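Local structure of 5-carboxymethyl-2-hydroxymuconate delta-isomerase (Bordetella bronchiseptica, 4JJ9) at residues 32-37 / 130-135; 37-40 / 44-47; 49-54 / 61-66; 90-95 / 135-140; 119-124 / 140-145. The protein probably catalyses, as a trimer, the delta-isomerisation of 5-carboxymethyl-2-hydroxymuconate in the bacterial breakdown of homoprotocatechuate. All coordinates share one frame; numbering follows the deposited sequence.

Interaction 1 (32-37 / 130-135); sequences GNLDRD and APLLQQ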
# COMPACT_ATOMS: atom_id res chain seq x y z
N GLY A 32 -11.29 -9.60 -3.98
CA GLY A 32 -12.64 -9.12 -3.66
C GLY A 32 -13.66 -10.23 -3.48
O GLY A 32 -14.67 -10.05 -2.79
N ASN A 33 -13.40 -11.38 -4.11
CA ASN A 33 -14.30 -12.53 -3.96
C ASN A 33 -14.45 -13.04 -2.52
O ASN A 33 -15.44 -13.69 -2.19
CB ASN A 33 -13.92 -13.68 -4.91
CG ASN A 33 -12.50 -14.22 -4.68
OD1 ASN A 33 -11.69 -13.64 -3.96
ND2 ASN A 33 -12.20 -15.35 -5.32
N LEU A 34 -13.48 -12.73 -1.66
CA LEU A 34 -13.57 -13.15 -0.26
C LEU A 34 -14.72 -12.48 0.49
O LEU A 34 -15.20 -13.00 1.49
CB LEU A 34 -12.24 -12.93 0.47
CG LEU A 34 -11.02 -13.68 -0.09
CD1 LEU A 34 -9.84 -13.53 0.87
CD2 LEU A 34 -11.32 -15.15 -0.33
N ASP A 35 -15.16 -11.32 0.00
CA ASP A 35 -16.28 -10.59 0.62
C ASP A 35 -17.58 -11.36 0.54
O ASP A 35 -18.50 -11.08 1.30
CB ASP A 35 -16.48 -9.22 -0.04
CG ASP A 35 -15.51 -8.19 0.47
OD1 ASP A 35 -15.01 -8.32 1.61
OD2 ASP A 35 -15.27 -7.22 -0.28
N ARG A 36 -17.65 -12.31 -0.38
CA ARG A 36 -18.79 -13.22 -0.51
C ARG A 36 -18.77 -14.26 0.61
O ARG A 36 -19.83 -14.79 0.98
CB ARG A 36 -18.77 -13.90 -1.88
CG ARG A 36 -18.80 -12.92 -3.05
CD ARG A 36 -18.57 -13.58 -4.40
NE ARG A 36 -19.18 -12.79 -5.48
CZ ARG A 36 -18.57 -11.82 -6.16
NH1 ARG A 36 -17.30 -11.49 -5.91
NH2 ARG A 36 -19.23 -11.17 -7.11
N ASP A 37 -17.59 -14.54 1.15
CA ASP A 37 -17.37 -15.65 2.08
C ASP A 37 -17.40 -15.27 3.56
O ASP A 37 -17.71 -16.11 4.41
CB ASP A 37 -16.04 -16.35 1.81
CG ASP A 37 -15.90 -16.86 0.39
OD1 ASP A 37 -16.92 -17.09 -0.29
OD2 ASP A 37 -14.74 -17.05 -0.04
N ALA A 130 -10.18 -19.05 9.26
CA ALA A 130 -10.38 -20.50 9.10
C ALA A 130 -11.64 -20.93 8.31
O ALA A 130 -11.56 -21.84 7.47
CB ALA A 130 -10.32 -21.21 10.45
N PRO A 131 -12.81 -20.29 8.58
CA PRO A 131 -14.01 -20.63 7.80
C PRO A 131 -13.84 -20.45 6.29
O PRO A 131 -14.48 -21.16 5.52
CB PRO A 131 -15.05 -19.65 8.33
CG PRO A 131 -14.63 -19.42 9.75
CD PRO A 131 -13.13 -19.38 9.69
N LEU A 132 -12.99 -19.50 5.89
CA LEU A 132 -12.65 -19.27 4.49
C LEU A 132 -12.10 -20.54 3.83
O LEU A 132 -12.48 -20.90 2.72
CB LEU A 132 -11.59 -18.17 4.42
CG LEU A 132 -11.60 -17.04 3.39
CD1 LEU A 132 -12.94 -16.34 3.37
CD2 LEU A 132 -10.51 -16.05 3.74
N LEU A 133 -11.20 -21.20 4.55
CA LEU A 133 -10.48 -22.35 4.01
C LEU A 133 -11.37 -23.57 3.82
O LEU A 133 -11.04 -24.45 3.04
CB LEU A 133 -9.28 -22.68 4.91
CG LEU A 133 -8.23 -21.59 5.06
CD1 LEU A 133 -7.05 -22.12 5.85
CD2 LEU A 133 -7.76 -21.08 3.69
N GLN A 134 -12.49 -23.62 4.54
CA GLN A 134 -13.43 -24.73 4.41
C GLN A 134 -14.13 -24.75 3.04
O GLN A 134 -14.46 -25.83 2.53
CB GLN A 134 -14.47 -24.70 5.54
CG GLN A 134 -15.32 -25.97 5.66
CD GLN A 134 -16.17 -26.02 6.93
OE1 GLN A 134 -16.84 -27.02 7.19
NE2 GLN A 134 -16.13 -24.95 7.71
N GLN A 135 -14.33 -23.58 2.43
CA GLN A 135 -15.13 -23.50 1.20
C GLN A 135 -14.44 -22.82 0.02
O GLN A 135 -15.09 -22.52 -0.99
CB GLN A 135 -16.48 -22.83 1.49
CG GLN A 135 -17.35 -23.61 2.46
CD GLN A 135 -18.76 -23.05 2.56
OE1 GLN A 135 -18.96 -21.89 2.95
NE2 GLN A 135 -19.74 -23.87 2.23
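Leu34 and Leu132 cross at about a right angle, each offering its branched end to the other. Leu34 CD1 lies 3.9 Å from Leu132 CD2, and Leu34 CD2 is 4.2 Å from Leu132 CG, so both methyls of Leu34 bear on the same leucine. Leu132 divides its own methyls between two partners. While CD2 faces Leu34, CD1 lies against Asp37, 3.5 Å from Asp37 CB and 3.9 Å from Asp37 OD2. This fork goes with a first torsion of -138° for Leu132, well away from a staggered value and suggestive of some strain. The contact joins two crossover connections of the fold: residues 32-37 wind in tight turns, with backbone bonds such as Asp37 N to Leu34 O, on the way from strand 25-31 to helix 40-51, whereas 130-135 is the last part of helix 111-135, which links strands 97-105 and 138-146. Asp37, also roughly perpendicular to Leu132, gives it mainly the CB side of its side chain; the carboxylate carries on to a salt bridge from OD2 to Arg136 NE. Val138 of strand 138-146 packs on both Leu34 and Leu132.

Interaction 2 (37-40 / 44-47); sequences DLDM and CRGL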
# COMPACT_ATOMS: atom_id res chain seq x y z
N ASP A 37 -17.59 -14.54 1.15
CA ASP A 37 -17.37 -15.65 2.08
C ASP A 37 -17.40 -15.27 3.56
O ASP A 37 -17.71 -16.11 4.41
CB ASP A 37 -16.04 -16.35 1.81
CG ASP A 37 -15.90 -16.86 0.39
OD1 ASP A 37 -16.92 -17.09 -0.29
OD2 ASP A 37 -14.74 -17.05 -0.04
N LEU A 38 -17.02 -14.03 3.89
CA LEU A 38 -17.04 -13.58 5.29
C LEU A 38 -17.12 -12.07 5.44
O LEU A 38 -16.89 -11.33 4.48
CB LEU A 38 -15.87 -14.13 6.11
CG LEU A 38 -14.42 -14.15 5.62
CD1 LEU A 38 -14.00 -12.85 4.96
CD2 LEU A 38 -13.47 -14.51 6.78
N ASP A 39 -17.44 -11.65 6.66
CA ASP A 39 -17.46 -10.25 7.03
C ASP A 39 -16.05 -9.85 7.42
O ASP A 39 -15.55 -10.25 8.47
CB ASP A 39 -18.43 -10.04 8.20
CG ASP A 39 -18.42 -8.62 8.74
OD1 ASP A 39 -17.90 -7.69 8.07
OD2 ASP A 39 -18.96 -8.42 9.84
N MSE A 40 -15.42 -9.07 6.55
CA MSE A 40 -14.03 -8.68 6.75
C MSE A 40 -13.90 -7.66 7.88
O MSE A 40 -12.82 -7.52 8.48
CB MSE A 40 -13.44 -8.16 5.44
CG MSE A 40 -11.95 -7.87 5.46
SE MSE A 40 -10.76 -9.36 5.95
CE MSE A 40 -11.74 -10.85 5.19
N CYS A 44 -11.17 -7.62 10.93
CA CYS A 44 -10.40 -6.45 11.37
C CYS A 44 -10.50 -6.25 12.88
O CYS A 44 -9.50 -6.02 13.55
CB CYS A 44 -10.85 -5.18 10.64
SG CYS A 44 -10.40 -5.11 8.88
N ARG A 45 -11.72 -6.36 13.40
CA ARG A 45 -11.96 -6.20 14.84
C ARG A 45 -11.22 -7.26 15.64
O ARG A 45 -10.58 -6.95 16.66
CB ARG A 45 -13.45 -6.22 15.17
CG ARG A 45 -14.21 -4.99 14.68
CD ARG A 45 -15.64 -4.93 15.22
NE ARG A 45 -16.54 -5.95 14.66
CZ ARG A 45 -17.12 -5.88 13.46
NH1 ARG A 45 -16.90 -4.85 12.65
NH2 ARG A 45 -17.92 -6.86 13.06
N GLY A 46 -11.30 -8.50 15.18
CA GLY A 46 -10.61 -9.62 15.83
C GLY A 46 -9.10 -9.44 15.86
O GLY A 46 -8.44 -9.79 16.84
N LEU A 47 -8.55 -8.91 14.77
CA LEU A 47 -7.10 -8.67 14.69
C LEU A 47 -6.65 -7.54 15.60
O LEU A 47 -5.60 -7.63 16.24
CB LEU A 47 -6.66 -8.42 13.24
CG LEU A 47 -6.67 -9.65 12.33
CD1 LEU A 47 -6.56 -9.25 10.85
CD2 LEU A 47 -5.58 -10.66 12.72
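Asp39 and Arg45 face each other across the first turns of helix 40-51. From the CA of Asp39, CB leads to a CG that lies beside the residue's own carbonyl carbon (chi1 175°), which turns the carboxylate forward over the start of the helix. There the two oxygens part company. OD1 takes a weak hydrogen bond from the backbone N of Gly41, whereas OD2 points to Arg45 NH2 at 3.7 Å, a long salt bridge. OD2 arrives at the edge of the guanidinium, near its plane, but the carboxylate itself is turned 54° from that plane, so the pairing is a single oblique approach and not a two-pronged grip. Arg45 reaches it by bending at chi3. Behind this exposed pair, Cys44 N donates to Met40 O at 3.0 Å, the regular bond of a helical turn. The side chain of Cys44 folds back over the same carbonyl, with CB 3.7 Å and SG 3.4 Å from Met40 O. Met40, a selenomethionine, packs on Ile28 and Tyr30 of strand 25-31, and Cys44 also touches Ala79 of the third subunit. An aspartate at the N-cap, with its carboxylate close to the amino end of the helix dipole, is typical of a helix start such as this one; helix 40-51 is the helical part of the crossover between the parallel strands 25-31 and 69-80.

Interaction 3 (49-54 / 61-66); sequences DAMLTV and QVFPTG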
# COMPACT_ATOMS: atom_id res chain seq x y z
N ASP A 49 -8.24 -6.59 18.36
CA ASP A 49 -8.34 -7.20 19.69
C ASP A 49 -7.08 -8.00 20.03
O ASP A 49 -6.54 -7.88 21.13
CB ASP A 49 -9.57 -8.09 19.80
CG ASP A 49 -10.86 -7.31 19.92
OD1 ASP A 49 -10.82 -6.06 20.03
OD2 ASP A 49 -11.94 -7.94 19.91
N ALA A 50 -6.61 -8.79 19.06
CA ALA A 50 -5.41 -9.60 19.24
C ALA A 50 -4.15 -8.76 19.44
O ALA A 50 -3.30 -9.10 20.26
CB ALA A 50 -5.24 -10.56 18.08
N MSE A 51 -4.02 -7.66 18.69
CA MSE A 51 -2.86 -6.77 18.81
C MSE A 51 -2.72 -6.18 20.21
O MSE A 51 -1.62 -6.10 20.75
CB MSE A 51 -2.93 -5.65 17.77
CG MSE A 51 -2.57 -6.09 16.37
SE MSE A 51 -2.80 -4.67 15.06
CE MSE A 51 -1.45 -3.40 15.69
N LEU A 52 -3.85 -5.79 20.80
CA LEU A 52 -3.87 -5.15 22.11
C LEU A 52 -3.49 -6.11 23.26
O LEU A 52 -3.29 -5.67 24.39
CB LEU A 52 -5.23 -4.47 22.36
CG LEU A 52 -5.66 -3.40 21.34
CD1 LEU A 52 -7.03 -2.83 21.68
CD2 LEU A 52 -4.65 -2.26 21.22
N THR A 53 -3.39 -7.39 22.94
CA THR A 53 -3.04 -8.45 23.90
C THR A 53 -1.52 -8.66 24.04
O THR A 53 -1.05 -9.25 25.02
CB THR A 53 -3.74 -9.79 23.50
OG1 THR A 53 -5.16 -9.65 23.68
CG2 THR A 53 -3.26 -10.97 24.34
N VAL A 54 -0.75 -8.18 23.06
CA VAL A 54 0.70 -8.40 23.03
C VAL A 54 1.41 -7.57 24.11
O VAL A 54 1.24 -6.35 24.18
CB VAL A 54 1.30 -8.09 21.63
CG1 VAL A 54 2.80 -8.35 21.60
CG2 VAL A 54 0.60 -8.94 20.57
N GLN A 61 1.96 -3.05 27.28
CA GLN A 61 1.32 -3.16 25.97
C GLN A 61 2.28 -2.72 24.86
O GLN A 61 2.81 -1.61 24.89
CB GLN A 61 0.05 -2.31 25.94
CG GLN A 61 -1.02 -2.80 25.00
CD GLN A 61 -2.32 -2.01 25.11
OE1 GLN A 61 -2.69 -1.27 24.19
NE2 GLN A 61 -3.01 -2.15 26.23
N VAL A 62 2.52 -3.59 23.89
CA VAL A 62 3.42 -3.27 22.78
C VAL A 62 2.75 -2.31 21.79
O VAL A 62 3.37 -1.35 21.33
CB VAL A 62 3.93 -4.54 22.07
CG1 VAL A 62 4.72 -4.20 20.80
CG2 VAL A 62 4.81 -5.34 23.03
N PHE A 63 1.49 -2.57 21.48
CA PHE A 63 0.75 -1.76 20.53
C PHE A 63 -0.24 -0.91 21.30
O PHE A 63 -1.17 -1.45 21.89
CB PHE A 63 0.05 -2.65 19.50
CG PHE A 63 1.00 -3.57 18.78
CD1 PHE A 63 2.01 -3.04 17.98
CD2 PHE A 63 0.90 -4.94 18.90
CE1 PHE A 63 2.91 -3.87 17.32
CE2 PHE A 63 1.80 -5.79 18.24
CZ PHE A 63 2.80 -5.24 17.45
N PRO A 64 -0.02 0.43 21.32
CA PRO A 64 -0.90 1.34 22.05
C PRO A 64 -2.30 1.34 21.47
O PRO A 64 -2.46 1.33 20.24
CB PRO A 64 -0.24 2.71 21.85
CG PRO A 64 1.16 2.42 21.48
CD PRO A 64 1.11 1.14 20.70
N THR A 65 -3.30 1.35 22.35
CA THR A 65 -4.70 1.32 21.94
C THR A 65 -5.05 2.50 21.05
O THR A 65 -5.63 2.31 19.98
CB THR A 65 -5.62 1.27 23.17
OG1 THR A 65 -5.13 0.28 24.08
CG2 THR A 65 -7.05 0.93 22.76
N GLY A 66 -4.65 3.70 21.46
CA GLY A 66 -4.91 4.91 20.68
C GLY A 66 -4.34 4.92 19.27
O GLY A 66 -4.89 5.59 18.39
O HOH W 1 -0.23 -4.70 22.55
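The type I turn from Met51 to Val54, where the chain leaves helix 40-51, is met by the loop that leads on to strand 69-80, with Phe63 held against Met51 and Val54. CE of Met51, a selenomethionine, sits over one face of the Phe63 ring, 4.2 Å from the centroid and 22° off the normal, a CH-pi contact. CG1 of the adjacent Val62 covers the opposite face. At the edge, Met51 O lies in the ring plane, 3.3 Å from Phe63 CD2, and Val54 CG2 is 4.1 Å from Phe63 CE2. A nearly straight bond from Val62 N to Val54 O (3.1 Å, 173°) fastens the two backbones, and a water that accepts from Phe63 N lies 2.7 Å from both Met51 O and Val54 O. Leu52 drapes over the far end of the loop: its CD2 is 3.6 Å from Phe63 O, while its CD1 lies 3.9 Å from Thr65 CG2. Phe63 and Met51 both rest on Leu103 of strand 97-105, with Ala117 and Ile121 of helix 111-135 alongside, and Leu52 and Thr65 face Ala81 and Asp82 of the third subunit.

Interaction 4 (90-95 / 135-140); sequences AGESGD and QRRVGL. With SO4 (sulfate ion), chain G.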
# COMPACT_ATOMS: atom_id res chain seq x y z
N ALA A 90 -8.46 -30.93 -9.90
CA ALA A 90 -8.69 -31.66 -8.65
C ALA A 90 -10.17 -31.75 -8.25
O ALA A 90 -10.49 -32.11 -7.12
CB ALA A 90 -7.85 -31.05 -7.51
N GLY A 91 -11.05 -31.41 -9.18
CA GLY A 91 -12.49 -31.51 -8.96
C GLY A 91 -13.08 -30.36 -8.17
O GLY A 91 -14.19 -30.48 -7.65
N GLU A 92 -12.35 -29.25 -8.08
CA GLU A 92 -12.83 -28.06 -7.37
C GLU A 92 -13.23 -26.95 -8.35
O GLU A 92 -13.09 -27.09 -9.56
CB GLU A 92 -11.75 -27.57 -6.39
CG GLU A 92 -11.28 -28.64 -5.42
CD GLU A 92 -10.08 -28.24 -4.59
OE1 GLU A 92 -9.56 -27.11 -4.76
OE2 GLU A 92 -9.64 -29.08 -3.77
N SER A 93 -13.72 -25.83 -7.82
CA SER A 93 -14.14 -24.69 -8.65
C SER A 93 -12.98 -24.01 -9.40
O SER A 93 -13.15 -23.50 -10.51
CB SER A 93 -14.87 -23.66 -7.78
OG SER A 93 -13.94 -22.96 -6.96
N GLY A 94 -11.81 -23.99 -8.77
CA GLY A 94 -10.67 -23.22 -9.29
C GLY A 94 -10.79 -21.72 -9.06
O GLY A 94 -10.00 -20.93 -9.61
N ASP A 95 -11.78 -21.33 -8.27
CA ASP A 95 -12.02 -19.92 -7.95
C ASP A 95 -11.21 -19.59 -6.70
O ASP A 95 -11.72 -19.67 -5.59
CB ASP A 95 -13.51 -19.68 -7.70
CG ASP A 95 -13.88 -18.19 -7.67
OD1 ASP A 95 -12.99 -17.32 -7.82
OD2 ASP A 95 -15.09 -17.88 -7.50
N GLN A 135 -14.33 -23.58 2.43
CA GLN A 135 -15.13 -23.50 1.20
C GLN A 135 -14.44 -22.82 0.02
O GLN A 135 -15.09 -22.52 -0.99
CB GLN A 135 -16.48 -22.83 1.49
CG GLN A 135 -17.35 -23.61 2.46
CD GLN A 135 -18.76 -23.05 2.56
OE1 GLN A 135 -18.96 -21.89 2.95
NE2 GLN A 135 -19.74 -23.87 2.23
N ARG A 136 -13.13 -22.59 0.13
CA ARG A 136 -12.35 -21.99 -0.95
C ARG A 136 -10.86 -22.27 -0.76
O ARG A 136 -10.38 -22.41 0.37
CB ARG A 136 -12.57 -20.48 -1.01
CG ARG A 136 -12.07 -19.83 -2.29
CD ARG A 136 -12.24 -18.31 -2.27
NE ARG A 136 -13.63 -17.86 -2.23
CZ ARG A 136 -14.44 -17.78 -3.28
NH1 ARG A 136 -14.01 -18.15 -4.48
NH2 ARG A 136 -15.68 -17.34 -3.14
N ARG A 137 -10.15 -22.38 -1.88
CA ARG A 137 -8.69 -22.38 -1.88
C ARG A 137 -8.24 -20.94 -1.76
O ARG A 137 -8.53 -20.11 -2.63
CB ARG A 137 -8.14 -22.98 -3.16
CG ARG A 137 -8.34 -24.48 -3.28
CD ARG A 137 -7.39 -25.26 -2.36
NE ARG A 137 -7.70 -26.69 -2.42
CZ ARG A 137 -7.20 -27.61 -1.60
NH1 ARG A 137 -6.33 -27.30 -0.64
NH2 ARG A 137 -7.59 -28.88 -1.74
N VAL A 138 -7.54 -20.64 -0.67
CA VAL A 138 -7.11 -19.27 -0.39
C VAL A 138 -5.64 -19.27 0.03
O VAL A 138 -5.25 -20.04 0.90
CB VAL A 138 -7.98 -18.62 0.72
CG1 VAL A 138 -7.62 -17.13 0.88
CG2 VAL A 138 -9.46 -18.77 0.40
N GLY A 139 -4.84 -18.41 -0.60
CA GLY A 139 -3.48 -18.14 -0.12
C GLY A 139 -3.55 -17.10 1.00
O GLY A 139 -4.31 -16.14 0.89
N LEU A 140 -2.81 -17.33 2.08
CA LEU A 140 -2.82 -16.41 3.23
C LEU A 140 -1.40 -16.19 3.71
O LEU A 140 -0.70 -17.14 4.08
CB LEU A 140 -3.70 -16.95 4.38
CG LEU A 140 -5.20 -17.21 4.15
CD1 LEU A 140 -5.85 -17.94 5.33
CD2 LEU A 140 -5.93 -15.90 3.88
S SO4 G . -0.61 -20.54 0.91
O1 SO4 G . -1.61 -21.56 0.69
O2 SO4 G . -0.39 -19.84 -0.37
O3 SO4 G . 0.65 -21.12 1.37
O4 SO4 G . -1.08 -19.60 1.93
O HOH W 2 -11.34 -22.48 -4.52
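A bend at chi2 (-75°) turns the Arg137 side chain toward Glu92, whose own chain runs out extended beyond CG, so that guanidinium and carboxylate come together nearly coplanar. Arg137 grips side-on: NE donates to Glu92 OE1 at 3.0 Å and NH2 to Glu92 OE2 at 2.9 Å. Both bonds are fairly straight (164°) and use syn lone pairs, and the two-point hold fixes the rotation of both flat groups. The remaining nitrogen, NH1, is hydrogen-bonded to Asn157 O of the second subunit. Arg136, bent at chi3 instead, meets Asp95 quite differently. Its NH1 gives a hydrogen bond to Asp95 O at 3.0 Å, coming from above the carbonyl plane, and forms a salt bridge with Asp95 OD2 at 3.2 Å, although the carboxylate and guanidinium planes stand 84° apart. The loop that supplies these acids follows helix 85-89, which closes in a Schellman motif with Gly91 at C-prime; an ST turn then follows, in which Ser93 OG accepts from Asp95 N at 3.0 Å. On the other side, the chain runs from Arg136 and Arg137 into strand 138-146. Between the two backbones a water donates to Asp95 O and accepts from Arg137 N at 2.9 Å. Arg136 has its strongest partner in Asp37, through NE, and Asp95 OD1 probably accepts a hydrogen bond from Asn33 ND2. Farther along the strand, Leu140 N donates to a sulfate oxygen, O4, at 2.9 Å; the ion, probably from the crystallisation liquor, also binds backbone nitrogens of Gly156 and His159 of the second subunit.

Interaction 5 (119-124 / 140-145); sequences ETIAQA and LTFQID. With SO4 (sulfate ion), chain G.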
# COMPACT_ATOMS: atom_id res chain seq x y z
N GLU A 119 3.63 -14.14 16.30
CA GLU A 119 2.90 -15.35 16.71
C GLU A 119 1.46 -15.07 17.15
O GLU A 119 0.54 -15.77 16.72
CB GLU A 119 3.67 -16.09 17.80
CG GLU A 119 4.95 -16.74 17.29
CD GLU A 119 4.68 -17.91 16.38
OE1 GLU A 119 4.04 -18.89 16.83
OE2 GLU A 119 5.12 -17.86 15.21
N THR A 120 1.28 -14.05 18.00
CA THR A 120 -0.04 -13.68 18.51
C THR A 120 -0.99 -13.28 17.36
O THR A 120 -2.11 -13.79 17.26
CB THR A 120 0.05 -12.53 19.55
OG1 THR A 120 0.94 -12.91 20.61
CG2 THR A 120 -1.32 -12.20 20.14
N ILE A 121 -0.51 -12.41 16.48
CA ILE A 121 -1.35 -11.93 15.37
C ILE A 121 -1.61 -13.03 14.33
O ILE A 121 -2.74 -13.18 13.86
CB ILE A 121 -0.79 -10.64 14.75
CG1 ILE A 121 -0.80 -9.52 15.80
CG2 ILE A 121 -1.63 -10.22 13.54
CD1 ILE A 121 0.11 -8.35 15.48
N ALA A 122 -0.57 -13.80 13.99
CA ALA A 122 -0.71 -14.92 13.05
C ALA A 122 -1.71 -15.96 13.57
O ALA A 122 -2.54 -16.45 12.81
CB ALA A 122 0.63 -15.57 12.78
N GLN A 123 -1.63 -16.28 14.86
CA GLN A 123 -2.58 -17.23 15.46
C GLN A 123 -4.02 -16.71 15.41
O GLN A 123 -4.96 -17.48 15.16
CB GLN A 123 -2.16 -17.61 16.88
CG GLN A 123 -0.99 -18.59 16.92
CD GLN A 123 -0.31 -18.70 18.27
OE1 GLN A 123 -0.88 -18.35 19.31
NE2 GLN A 123 0.92 -19.20 18.27
N ALA A 124 -4.19 -15.41 15.66
CA ALA A 124 -5.50 -14.76 15.54
C ALA A 124 -6.00 -14.78 14.09
O ALA A 124 -7.17 -15.05 13.84
CB ALA A 124 -5.43 -13.34 16.05
N LEU A 140 -2.81 -17.33 2.08
CA LEU A 140 -2.82 -16.41 3.23
C LEU A 140 -1.40 -16.19 3.71
O LEU A 140 -0.70 -17.14 4.08
CB LEU A 140 -3.70 -16.95 4.38
CG LEU A 140 -5.20 -17.21 4.15
CD1 LEU A 140 -5.85 -17.94 5.33
CD2 LEU A 140 -5.93 -15.90 3.88
N THR A 141 -0.97 -14.92 3.69
CA THR A 141 0.39 -14.54 4.05
C THR A 141 0.33 -13.36 5.03
O THR A 141 -0.48 -12.46 4.85
CB THR A 141 1.19 -14.15 2.80
OG1 THR A 141 1.37 -15.31 1.98
CG2 THR A 141 2.57 -13.59 3.16
N PHE A 142 1.16 -13.41 6.06
CA PHE A 142 1.29 -12.32 7.03
C PHE A 142 2.75 -11.96 7.20
O PHE A 142 3.60 -12.83 7.40
CB PHE A 142 0.65 -12.73 8.36
CG PHE A 142 0.97 -11.80 9.51
CD1 PHE A 142 0.70 -10.43 9.44
CD2 PHE A 142 1.51 -12.31 10.70
CE1 PHE A 142 1.00 -9.58 10.50
CE2 PHE A 142 1.80 -11.46 11.77
CZ PHE A 142 1.54 -10.10 11.67
N GLN A 143 3.05 -10.66 7.11
CA GLN A 143 4.43 -10.17 7.28
C GLN A 143 4.42 -9.00 8.24
O GLN A 143 3.46 -8.24 8.27
CB GLN A 143 5.03 -9.73 5.95
CG GLN A 143 5.20 -10.87 4.94
CD GLN A 143 5.95 -10.47 3.69
OE1 GLN A 143 5.65 -9.47 3.04
NE2 GLN A 143 6.94 -11.28 3.32
N ILE A 144 5.50 -8.87 9.01
CA ILE A 144 5.71 -7.68 9.83
C ILE A 144 6.91 -6.92 9.30
O ILE A 144 7.99 -7.49 9.18
CB ILE A 144 5.97 -8.02 11.31
CG1 ILE A 144 4.75 -8.70 11.93
CG2 ILE A 144 6.29 -6.75 12.09
CD1 ILE A 144 5.01 -9.16 13.38
N ASP A 145 6.71 -5.64 8.98
CA ASP A 145 7.80 -4.75 8.59
C ASP A 145 8.07 -3.77 9.72
O ASP A 145 7.15 -3.41 10.46
CB ASP A 145 7.42 -3.94 7.34
CG ASP A 145 7.40 -4.76 6.08
OD1 ASP A 145 8.18 -5.73 5.97
OD2 ASP A 145 6.60 -4.41 5.17
S SO4 G . -0.61 -20.54 0.91
O1 SO4 G . -1.61 -21.56 0.69
O2 SO4 G . -0.39 -19.84 -0.37
O3 SO4 G . 0.65 -21.12 1.37
O4 SO4 G . -1.08 -19.60 1.93
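Phe142 thrusts its ring from strand 138-146 against helix 111-135, where Ile121 and Ala122 receive it. The far end of the ring meets Ile121: CZ is 3.7 Å from Ile121 CG2 and 3.9 Å from Ile121 CB. Along one side, Phe142 CD2 approaches Ala122 CB at 4.0 Å, and Phe142 CE2 comes equally close to the backbone, 4.0 Å from Ala122 N. Both methyls come at the ring obliquely, while the long axes of Ile121 and Phe142 cross at about a right angle. The CB of Phe142 already points to the helix, and chi1 of 168° carries the ring on to Ile121 and Ala122. The small side chain of Ala122 allows the ring close to the helix backbone, and all three residues are buried. In the next shell, Ile121 is packed by Leu103 of strand 97-105 and by Leu47 and Met51 of helix 40-51. The strand itself is held on both edges: Thr141 and Gln143 bond to strand 97-105 of the same chain, and residues 141-144 form an antiparallel ladder with a strand of the second subunit, so the sheet continues through the interface. Helix 111-135, packed on one face of the sheet, links the adjacent parallel strands 97-105 and 138-146, a beta-alpha-beta crossover consistent with the fold of the tautomerase superfamily, whose trimers likewise join their sheets edge to edge.

In the fold
Interactions 1 and 5 are buried packing contacts on helix 111-135, one near its end and the other at mid-length; that of interaction 5 is apolar, while in interaction 1 the aspartate Asp37 also lies against Leu132. Interactions 2 and 3 share helix 40-51: the first caps its start, where an exposed long ion pair accompanies a regular backbone bond, and the second closes its exit with an aromatic ring, a backbone bond and a water. Interaction 4 is the surface contact, built mostly of charge; its Arg136 reaches back to Asp37. Met51 touching Ile121 joins interactions 3 and 5. Interactions 2 and 3 touch the third subunit, interactions 4 and 5 the second, while the segments of interaction 1 reach both, through Leu133 and Asp35.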